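Local coordinates for NADP-dependent 2-hydroxyacid dehydrogenase (Rhizobium etli, PDB 4XCV), which probably catalyses the NADPH-dependent interconversion of 2-oxoacids and D-2-hydroxyacids, and binds NADPH in the cleft between its two domains, at residues 108-113 against 277-282; 113-118 against 136-141; 67-72 against 302-307. All coordinates share one frame; numbering follows the deposited sequence.

Contacts 1 and 2 belong to the coenzyme-binding domain and share helix 100-116; Met113 falls in both ranges but packs across contact 1 alone. Their centres lie about 12 Å apart. Contact 1 packs that helix on the edge strand 278-280, contact 2 fits its last turn against the loop leading into strand 142-146, and both touch the second subunit. Contact 3 is about 38 Å from contact 1 and about 45 Å from contact 2, centre to centre, across the chain's centre in the other domain. It joins that domain's sheet to helix 292-305, which follows strand 278-280 in the chain. The Thr281 side chain of contact 1 lies about 7 Å from the bound NADPH.

Contact 1 of 3, residues 108-113 against 277-282; sequences VMQCLM and NVFITP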
loop_
_atom_site.group_PDB
_atom_site.type_symbol
_atom_site.label_atom_id
_atom_site.label_comp_id
_atom_site.label_asym_id
_atom_site.label_seq_id
_atom_site.Cartn_x
_atom_site.Cartn_y
_atom_site.Cartn_z
ATOM N N VAL A 108 -1.404 1.197 5.503
ATOM C CA VAL A 108 -1.690 1.591 4.124
ATOM C C VAL A 108 -1.877 0.349 3.252
ATOM O O VAL A 108 -2.797 0.290 2.426
ATOM C CB VAL A 108 -0.592 2.510 3.573
ATOM C CG1 VAL A 108 -0.675 2.657 2.061
ATOM C CG2 VAL A 108 -0.664 3.844 4.285
ATOM N N MET A 109 -1.023 -0.681 3.427
ATOM C CA MET A 109 -1.168 -1.900 2.637
ATOM C C MET A 109 -2.513 -2.544 2.875
ATOM O O MET A 109 -3.166 -2.939 1.915
ATOM C CB MET A 109 -0.044 -2.889 2.996
ATOM C CG MET A 109 -0.012 -4.112 2.095
ATOM S SD MET A 109 1.309 -5.240 2.580
ATOM C CE MET A 109 0.679 -5.770 4.126
ATOM N N GLN A 110 -2.943 -2.643 4.127
ATOM C CA GLN A 110 -4.225 -3.266 4.407
ATOM C C GLN A 110 -5.360 -2.474 3.826
ATOM O O GLN A 110 -6.283 -3.014 3.226
ATOM C CB GLN A 110 -4.440 -3.446 5.905
ATOM C CG GLN A 110 -3.406 -4.380 6.558
ATOM C CD GLN A 110 -3.469 -5.818 6.119
ATOM O OE1 GLN A 110 -4.430 -6.330 5.605
ATOM N NE2 GLN A 110 -2.296 -6.506 6.269
ATOM N N CYS A 111 -5.332 -1.156 3.971
ATOM C CA CYS A 111 -6.391 -0.331 3.367
ATOM C C CYS A 111 -6.430 -0.460 1.867
ATOM O O CYS A 111 -7.521 -0.545 1.289
ATOM C CB CYS A 111 -6.221 1.153 3.770
ATOM S SG CYS A 111 -6.581 1.491 5.517
ATOM N N LEU A 112 -5.261 -0.498 1.230
ATOM C CA LEU A 112 -5.225 -0.701 -0.222
ATOM C C LEU A 112 -5.728 -2.086 -0.629
ATOM O O LEU A 112 -6.471 -2.211 -1.617
ATOM C CB LEU A 112 -3.833 -0.418 -0.790
ATOM C CG LEU A 112 -3.344 1.008 -0.722
ATOM C CD1 LEU A 112 -1.856 1.087 -1.076
ATOM C CD2 LEU A 112 -4.131 1.908 -1.672
ATOM N N MET A 113 -5.374 -3.123 0.125
ATOM C CA MET A 113 -5.828 -4.463 -0.232
ATOM C C MET A 113 -7.346 -4.560 -0.139
ATOM O O MET A 113 -7.987 -5.252 -0.943
ATOM C CB MET A 113 -5.131 -5.536 0.627
ATOM C CG MET A 113 -3.682 -5.729 0.240
ATOM S SD MET A 113 -2.854 -7.134 0.985
ATOM C CE MET A 113 -3.166 -6.824 2.719
ATOM N N ASN A 277 -12.332 -12.546 2.994
ATOM C CA ASN A 277 -12.015 -11.101 3.087
ATOM C C ASN A 277 -11.390 -10.707 4.434
ATOM O O ASN A 277 -11.488 -9.540 4.825
ATOM C CB ASN A 277 -13.261 -10.202 2.855
ATOM C CG ASN A 277 -13.893 -10.391 1.501
ATOM O OD1 ASN A 277 -15.086 -10.664 1.370
ATOM N ND2 ASN A 277 -13.105 -10.198 0.493
ATOM N N VAL A 278 -10.793 -11.655 5.133
ATOM C CA VAL A 278 -10.118 -11.382 6.395
ATOM C C VAL A 278 -8.647 -11.689 6.209
ATOM O O VAL A 278 -8.288 -12.775 5.741
ATOM C CB VAL A 278 -10.710 -12.175 7.543
ATOM C CG1 VAL A 278 -9.853 -12.010 8.782
ATOM C CG2 VAL A 278 -12.124 -11.690 7.786
ATOM N N PHE A 279 -7.785 -10.728 6.547
ATOM C CA PHE A 279 -6.346 -10.830 6.482
ATOM C C PHE A 279 -5.810 -10.851 7.887
ATOM O O PHE A 279 -6.137 -10.002 8.713
ATOM C CB PHE A 279 -5.750 -9.623 5.729
ATOM C CG PHE A 279 -6.178 -9.517 4.308
ATOM C CD1 PHE A 279 -7.342 -8.880 3.985
ATOM C CD2 PHE A 279 -5.404 -10.013 3.276
ATOM C CE1 PHE A 279 -7.739 -8.776 2.665
ATOM C CE2 PHE A 279 -5.784 -9.874 1.936
ATOM C CZ PHE A 279 -6.957 -9.252 1.642
ATOM N N ILE A 280 -4.977 -11.870 8.159
ATOM C CA ILE A 280 -4.368 -12.047 9.492
ATOM C C ILE A 280 -2.884 -11.896 9.350
ATOM O O ILE A 280 -2.252 -12.522 8.514
ATOM C CB ILE A 280 -4.645 -13.431 10.041
ATOM C CG1 ILE A 280 -6.070 -13.451 10.550
ATOM C CG2 ILE A 280 -3.665 -13.803 11.150
ATOM C CD1 ILE A 280 -6.516 -14.837 10.906
ATOM N N THR A 281 -2.298 -11.062 10.203
ATOM C CA THR A 281 -0.853 -11.076 10.404
ATOM C C THR A 281 -0.616 -11.400 11.868
ATOM O O THR A 281 -1.377 -10.993 12.777
ATOM C CB THR A 281 -0.121 -9.792 9.946
ATOM O OG1 THR A 281 -0.725 -8.660 10.568
ATOM C CG2 THR A 281 -0.156 -9.618 8.490
ATOM N N PRO A 282 0.455 -12.160 12.167
ATOM C CA PRO A 282 0.621 -12.745 13.509
ATOM C C PRO A 282 1.371 -11.775 14.433
ATOM O O PRO A 282 2.441 -12.075 14.940
ATOM C CB PRO A 282 1.454 -14.018 13.222
ATOM C CG PRO A 282 2.317 -13.561 12.053
ATOM C CD PRO A 282 1.392 -12.761 11.192
#
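The Phe279 ring has the terminal methyl of Met113 over one face, 3.9 Å above the plane and displaced toward the rim. CE stands 4.3 Å from the ring centroid, a CH-pi contact, and is nearest to CD2 of the ring. The thioether sulfur follows at 4.8 Å from the same centroid but 36° off the normal, so the Met-aromatic contact it makes is oblique. The Met113 chain, extended at chi2, brings SD alongside the ring, and the bend at chi3 (-54°) then swings CE over its face. His114 meets the ring edge-to-face.

The second flat group, the amide of Gln110, is turned 64° from the ring plane. Its OE1 lies 3.5 Å from Phe279 CB, at the root of the ring, and the two side chains run past each other in opposite senses. This buried oxygen is held by a hydrogen bond with Ser257 OG, on the neighbouring strand 255-258. Thr281 adds its CG2 methyl, 4.4 Å from Gln110 NE2, while its OG1 bonds to Asp259 OD1. Across the dimer interface, Gln125 of the second subunit bonds to the backbone of Val278 and Ile280, and the two copies of Met113 pack together. The arrangement is that of a Rossmann-type domain, in which helix 100-116 lies against the last strand of the parallel sheet.

Contact 2 of 3, residues 113-118 against 136-141; sequences MHLRGQ and PEAAEV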
loop_
_atom_site.group_PDB
_atom_site.type_symbol
_atom_site.label_atom_id
_atom_site.label_comp_id
_atom_site.label_asym_id
_atom_site.label_seq_id
_atom_site.Cartn_x
_atom_site.Cartn_y
_atom_site.Cartn_z
ATOM N N MET A 113 -5.374 -3.123 0.125
ATOM C CA MET A 113 -5.828 -4.463 -0.232
ATOM C C MET A 113 -7.346 -4.560 -0.139
ATOM O O MET A 113 -7.987 -5.252 -0.943
ATOM C CB MET A 113 -5.131 -5.536 0.627
ATOM C CG MET A 113 -3.682 -5.729 0.240
ATOM S SD MET A 113 -2.854 -7.134 0.985
ATOM C CE MET A 113 -3.166 -6.824 2.719
ATOM N N HIS A 114 -7.950 -3.892 0.814
ATOM C CA HIS A 114 -9.415 -3.848 0.895
ATOM C C HIS A 114 -10.004 -2.966 -0.194
ATOM O O HIS A 114 -11.009 -3.358 -0.828
ATOM C CB HIS A 114 -9.868 -3.394 2.267
ATOM C CG HIS A 114 -9.736 -4.481 3.267
ATOM N ND1 HIS A 114 -10.576 -5.573 3.282
ATOM C CD2 HIS A 114 -8.813 -4.681 4.221
ATOM C CE1 HIS A 114 -10.179 -6.383 4.254
ATOM N NE2 HIS A 114 -9.122 -5.863 4.841
ATOM N N LEU A 115 -9.397 -1.835 -0.475
ATOM C CA LEU A 115 -9.886 -0.959 -1.530
ATOM C C LEU A 115 -9.878 -1.673 -2.877
ATOM O O LEU A 115 -10.852 -1.549 -3.661
ATOM C CB LEU A 115 -8.991 0.281 -1.635
ATOM C CG LEU A 115 -9.388 1.298 -2.694
ATOM C CD1 LEU A 115 -10.637 2.065 -2.352
ATOM C CD2 LEU A 115 -8.240 2.269 -2.961
ATOM N N ARG A 116 -8.801 -2.420 -3.153
ATOM C CA ARG A 116 -8.539 -2.931 -4.481
ATOM C C ARG A 116 -9.061 -4.338 -4.700
ATOM O O ARG A 116 -9.078 -4.788 -5.863
ATOM C CB ARG A 116 -7.048 -2.805 -4.810
ATOM C CG ARG A 116 -6.577 -1.359 -4.790
ATOM C CD ARG A 116 -7.364 -0.457 -5.720
ATOM N NE ARG A 116 -7.219 -0.895 -7.107
ATOM C CZ ARG A 116 -6.480 -0.351 -8.061
ATOM N NH1 ARG A 116 -5.965 0.855 -7.937
ATOM N NH2 ARG A 116 -6.315 -0.991 -9.188
ATOM N N GLY A 117 -9.524 -5.015 -3.669
ATOM C CA GLY A 117 -10.023 -6.346 -3.819
ATOM C C GLY A 117 -8.991 -7.424 -3.893
ATOM O O GLY A 117 -9.132 -8.392 -4.654
ATOM N N GLN A 118 -7.946 -7.329 -3.076
ATOM C CA GLN A 118 -6.938 -8.352 -3.063
ATOM C C GLN A 118 -7.486 -9.731 -2.759
ATOM O O GLN A 118 -7.005 -10.704 -3.311
ATOM C CB GLN A 118 -5.867 -7.974 -2.071
ATOM C CG GLN A 118 -4.685 -8.930 -1.980
ATOM C CD GLN A 118 -3.933 -9.052 -3.244
ATOM O OE1 GLN A 118 -3.902 -8.102 -4.018
ATOM N NE2 GLN A 118 -3.299 -10.177 -3.427
ATOM N N PRO A 136 -13.367 1.358 -6.370
ATOM C CA PRO A 136 -13.437 2.799 -6.387
ATOM C C PRO A 136 -12.062 3.423 -6.135
ATOM O O PRO A 136 -11.207 2.777 -5.526
ATOM C CB PRO A 136 -14.338 3.121 -5.187
ATOM C CG PRO A 136 -14.187 2.000 -4.259
ATOM C CD PRO A 136 -13.775 0.787 -5.083
ATOM N N GLU A 137 -11.839 4.637 -6.613
ATOM C CA GLU A 137 -10.576 5.315 -6.221
ATOM C C GLU A 137 -10.612 5.624 -4.713
ATOM O O GLU A 137 -11.687 5.692 -4.074
ATOM C CB GLU A 137 -10.295 6.565 -7.034
ATOM C CG GLU A 137 -11.150 7.757 -6.787
ATOM C CD GLU A 137 -10.602 8.918 -7.638
ATOM O OE1 GLU A 137 -9.557 9.509 -7.316
ATOM O OE2 GLU A 137 -11.225 9.254 -8.686
ATOM N N ALA A 138 -9.425 5.729 -4.123
ATOM C CA ALA A 138 -9.283 5.944 -2.715
ATOM C C ALA A 138 -10.079 7.143 -2.227
ATOM O O ALA A 138 -10.614 7.082 -1.137
ATOM C CB ALA A 138 -7.826 6.102 -2.351
ATOM N N ALA A 139 -10.140 8.199 -3.042
ATOM C CA ALA A 139 -10.869 9.411 -2.611
ATOM C C ALA A 139 -12.347 9.196 -2.335
ATOM O O ALA A 139 -12.973 9.991 -1.627
ATOM C CB ALA A 139 -10.670 10.521 -3.618
ATOM N N GLU A 140 -12.909 8.127 -2.863
ATOM C CA GLU A 140 -14.313 7.818 -2.632
ATOM C C GLU A 140 -14.561 7.089 -1.325
ATOM O O GLU A 140 -15.702 6.852 -0.957
ATOM C CB GLU A 140 -14.881 6.993 -3.806
ATOM C CG GLU A 140 -14.967 7.775 -5.108
ATOM C CD GLU A 140 -15.789 9.029 -4.987
ATOM O OE1 GLU A 140 -16.864 8.970 -4.360
ATOM O OE2 GLU A 140 -15.360 10.098 -5.490
ATOM N N VAL A 141 -13.502 6.712 -0.608
ATOM C CA VAL A 141 -13.586 5.871 0.568
ATOM C C VAL A 141 -13.044 6.643 1.766
ATOM O O VAL A 141 -11.973 7.290 1.684
ATOM C CB VAL A 141 -12.778 4.580 0.341
ATOM C CG1 VAL A 141 -12.682 3.770 1.628
ATOM C CG2 VAL A 141 -13.402 3.792 -0.787
#
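This is an apolar packing contact between a helix end and a loop, in which Leu115, on the last turn of helix 100-116, enters the loop that leads from helix 118-126 to strand 142-146. Its CG lies anti to the backbone N (chi1 -180°), a setting that carries both methyls out to residues 136-141. CD1 meets Val141, lying 3.6 Å from its CG2. The same methyl is 4.0 Å from Pro136 CG. It also approaches the carbonyl oxygen Pro136 O to 3.3 Å. The other methyl, CD2, rests on Ala138, 3.8 Å from CA and 3.9 Å from CB. The Leu115 and Val141 side chains run antiparallel where CD1 meets CG2.

The receiving loop is shaped by a short 3-10 segment at 138-140, where Val141 N bonds to Ala138 O at 3.0 Å. Phe164 touches both Leu115 and Ala138 from the same chain. Glu105 of the second subunit packs on Leu115. An alanine in place of Leu115 would remove both methyls, and is likely to open a gap between Pro136, Ala138 and Val141. Between these segments the union thus rests on van der Waals packing and burial of apolar surface, to which Glu105 of the second subunit adds a hydrogen bond from Ala138 N and a salt bridge with Arg116.

Contact 3 of 3, residues 67-72 against 302-307; sequences LKVIFS and ARFERG
Phe304 is the residue of the helical segment 302-307 that meets the start of strand 69-72 and the residue before it, its ring lying against Val69 and Lys68. Ahead of it, Ala302 belongs to the final turns of helix 292-305, and its carbonyl oxygen accepts a bond from Arg306 N at 3.0 Å. At Phe304 the CG stands anti to the backbone N (chi1 -169°), which carries the ring across to the strand. Val69 CG2 sits over the centre of one face, 4.0 Å from the centroid and only 13° off the normal, in a CH-pi contact of nearly axial approach. Lys68, which has two conformers, takes the edge instead: in the one described, its CD comes 4.1 Å from Phe304 CE2, near the ring plane, and the two side chains cross at about a right angle. In that conformer the ammonium of Lys68 makes a salt bridge with Glu49.

Through this pair helix 292-305, returning after the coenzyme-binding domain, packs on the parallel sheet of the other domain, as in D-2-hydroxyacid dehydrogenases. Farther along the same strand, Phe71 packs on Val297, Gln300 and Ile301 of the helix. Glu305 then forms salt bridges with Arg5 and Arg30, and its OE2 also bonds to Tyr50 OH. Gly307, with positive phi (83°), forms a Schellman motif after the helix, its N bonded to Phe304 O at 3.0 Å.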
loop_
_atom_site.group_PDB
_atom_site.type_symbol
_atom_site.label_atom_id
_atom_site.label_comp_id
_atom_site.label_asym_id
_atom_site.label_seq_id
_atom_site.Cartn_x
_atom_site.Cartn_y
_atom_site.Cartn_z
ATOM N N LEU A 67 14.075 3.295 43.042
ATOM C CA LEU A 67 13.956 3.573 41.601
ATOM C C LEU A 67 13.526 5.017 41.362
ATOM O O LEU A 67 12.670 5.561 42.058
ATOM C CB LEU A 67 12.942 2.633 40.913
ATOM C CG LEU A 67 13.308 1.167 40.904
ATOM C CD1 LEU A 67 12.125 0.352 40.387
ATOM C CD2 LEU A 67 14.578 0.914 40.095
ATOM N N LYS A 68 14.128 5.610 40.326
ATOM C CA LYS A 68 13.779 6.940 39.811
ATOM C C LYS A 68 12.883 6.885 38.574
ATOM O O LYS A 68 12.089 7.810 38.384
ATOM C CB LYS A 68 15.059 7.709 39.496
ATOM C CG LYS A 68 15.965 7.874 40.708
ATOM C CD LYS A 68 17.127 8.770 40.353
ATOM C CE LYS A 68 17.960 9.194 41.547
ATOM N NZ LYS A 68 18.939 8.144 41.877
ATOM N N VAL A 69 13.062 5.887 37.701
ATOM C CA VAL A 69 12.320 5.811 36.450
ATOM C C VAL A 69 12.071 4.348 36.160
ATOM O O VAL A 69 12.970 3.510 36.318
ATOM C CB VAL A 69 13.069 6.438 35.239
ATOM C CG1 VAL A 69 12.114 6.487 34.039
ATOM C CG2 VAL A 69 13.618 7.826 35.579
ATOM N N ILE A 70 10.858 4.055 35.697
ATOM C CA ILE A 70 10.525 2.765 35.115
ATOM C C ILE A 70 10.380 2.894 33.591
ATOM O O ILE A 70 9.671 3.798 33.113
ATOM C CB ILE A 70 9.206 2.201 35.710
ATOM C CG1 ILE A 70 9.421 1.833 37.177
ATOM C CG2 ILE A 70 8.665 1.027 34.918
ATOM C CD1 ILE A 70 8.141 1.732 37.945
ATOM N N PHE A 71 11.019 1.979 32.868
ATOM C CA PHE A 71 10.902 1.884 31.437
ATOM C C PHE A 71 10.125 0.657 31.080
ATOM O O PHE A 71 10.475 -0.461 31.467
ATOM C CB PHE A 71 12.277 1.862 30.772
ATOM C CG PHE A 71 13.065 3.120 30.982
ATOM C CD1 PHE A 71 12.885 4.171 30.106
ATOM C CD2 PHE A 71 13.933 3.278 32.040
ATOM C CE1 PHE A 71 13.578 5.357 30.267
ATOM C CE2 PHE A 71 14.651 4.459 32.207
ATOM C CZ PHE A 71 14.477 5.497 31.306
ATOM N N SER A 72 9.024 0.843 30.352
ATOM C CA SER A 72 8.318 -0.296 29.789
ATOM C C SER A 72 9.155 -0.977 28.722
ATOM O O SER A 72 9.801 -0.332 27.901
ATOM C CB SER A 72 6.986 0.170 29.176
ATOM O OG SER A 72 6.302 -0.983 28.708
ATOM N N ALA A 302 20.172 9.276 29.202
ATOM C CA ALA A 302 21.091 10.397 28.916
ATOM C C ALA A 302 20.359 11.724 29.102
ATOM O O ALA A 302 20.903 12.638 29.717
ATOM C CB ALA A 302 21.658 10.287 27.516
ATOM N N ARG A 303 19.141 11.832 28.580
ATOM C CA ARG A 303 18.369 13.071 28.769
ATOM C C ARG A 303 18.162 13.328 30.244
ATOM O O ARG A 303 18.387 14.437 30.731
ATOM C CB ARG A 303 17.011 12.953 28.121
ATOM C CG ARG A 303 17.051 12.996 26.618
ATOM C CD ARG A 303 15.673 12.774 26.027
ATOM N NE ARG A 303 14.750 13.822 26.446
ATOM C CZ ARG A 303 14.611 14.978 25.836
ATOM N NH1 ARG A 303 15.316 15.297 24.741
ATOM N NH2 ARG A 303 13.799 15.916 26.367
ATOM N N PHE A 304 17.732 12.298 30.960
ATOM C CA PHE A 304 17.445 12.436 32.409
ATOM C C PHE A 304 18.680 12.910 33.193
ATOM O O PHE A 304 18.591 13.797 34.056
ATOM C CB PHE A 304 16.953 11.107 32.965
ATOM C CG PHE A 304 16.383 11.174 34.361
ATOM C CD1 PHE A 304 15.127 11.693 34.609
ATOM C CD2 PHE A 304 17.069 10.631 35.406
ATOM C CE1 PHE A 304 14.604 11.706 35.889
ATOM C CE2 PHE A 304 16.530 10.616 36.694
ATOM C CZ PHE A 304 15.306 11.143 36.925
ATOM N N GLU A 305 19.840 12.375 32.837
ATOM C CA GLU A 305 21.118 12.690 33.506
ATOM C C GLU A 305 21.696 14.057 33.094
ATOM O O GLU A 305 22.555 14.618 33.806
ATOM C CB GLU A 305 22.100 11.544 33.332
ATOM C CG GLU A 305 21.585 10.316 34.111
ATOM C CD GLU A 305 22.464 9.093 34.080
ATOM O OE1 GLU A 305 23.442 9.039 33.301
ATOM O OE2 GLU A 305 22.080 8.153 34.817
ATOM N N ARG A 306 21.207 14.630 31.973
ATOM C CA ARG A 306 21.503 16.055 31.627
ATOM C C ARG A 306 20.455 16.989 32.250
ATOM O O ARG A 306 20.531 18.223 32.074
ATOM C CB ARG A 306 21.603 16.232 30.073
ATOM C CG ARG A 306 22.800 15.572 29.382
ATOM C CD ARG A 306 23.116 16.105 27.949
ATOM N NE ARG A 306 21.922 16.003 27.182
ATOM C CZ ARG A 306 21.577 14.941 26.464
ATOM N NH1 ARG A 306 22.462 13.988 26.148
ATOM N NH2 ARG A 306 20.345 14.902 25.978
ATOM N N GLY A 307 19.470 16.466 32.986
ATOM C CA GLY A 307 18.414 17.277 33.604
ATOM C C GLY A 307 17.259 17.646 32.703
ATOM O O GLY A 307 16.396 18.488 33.092
#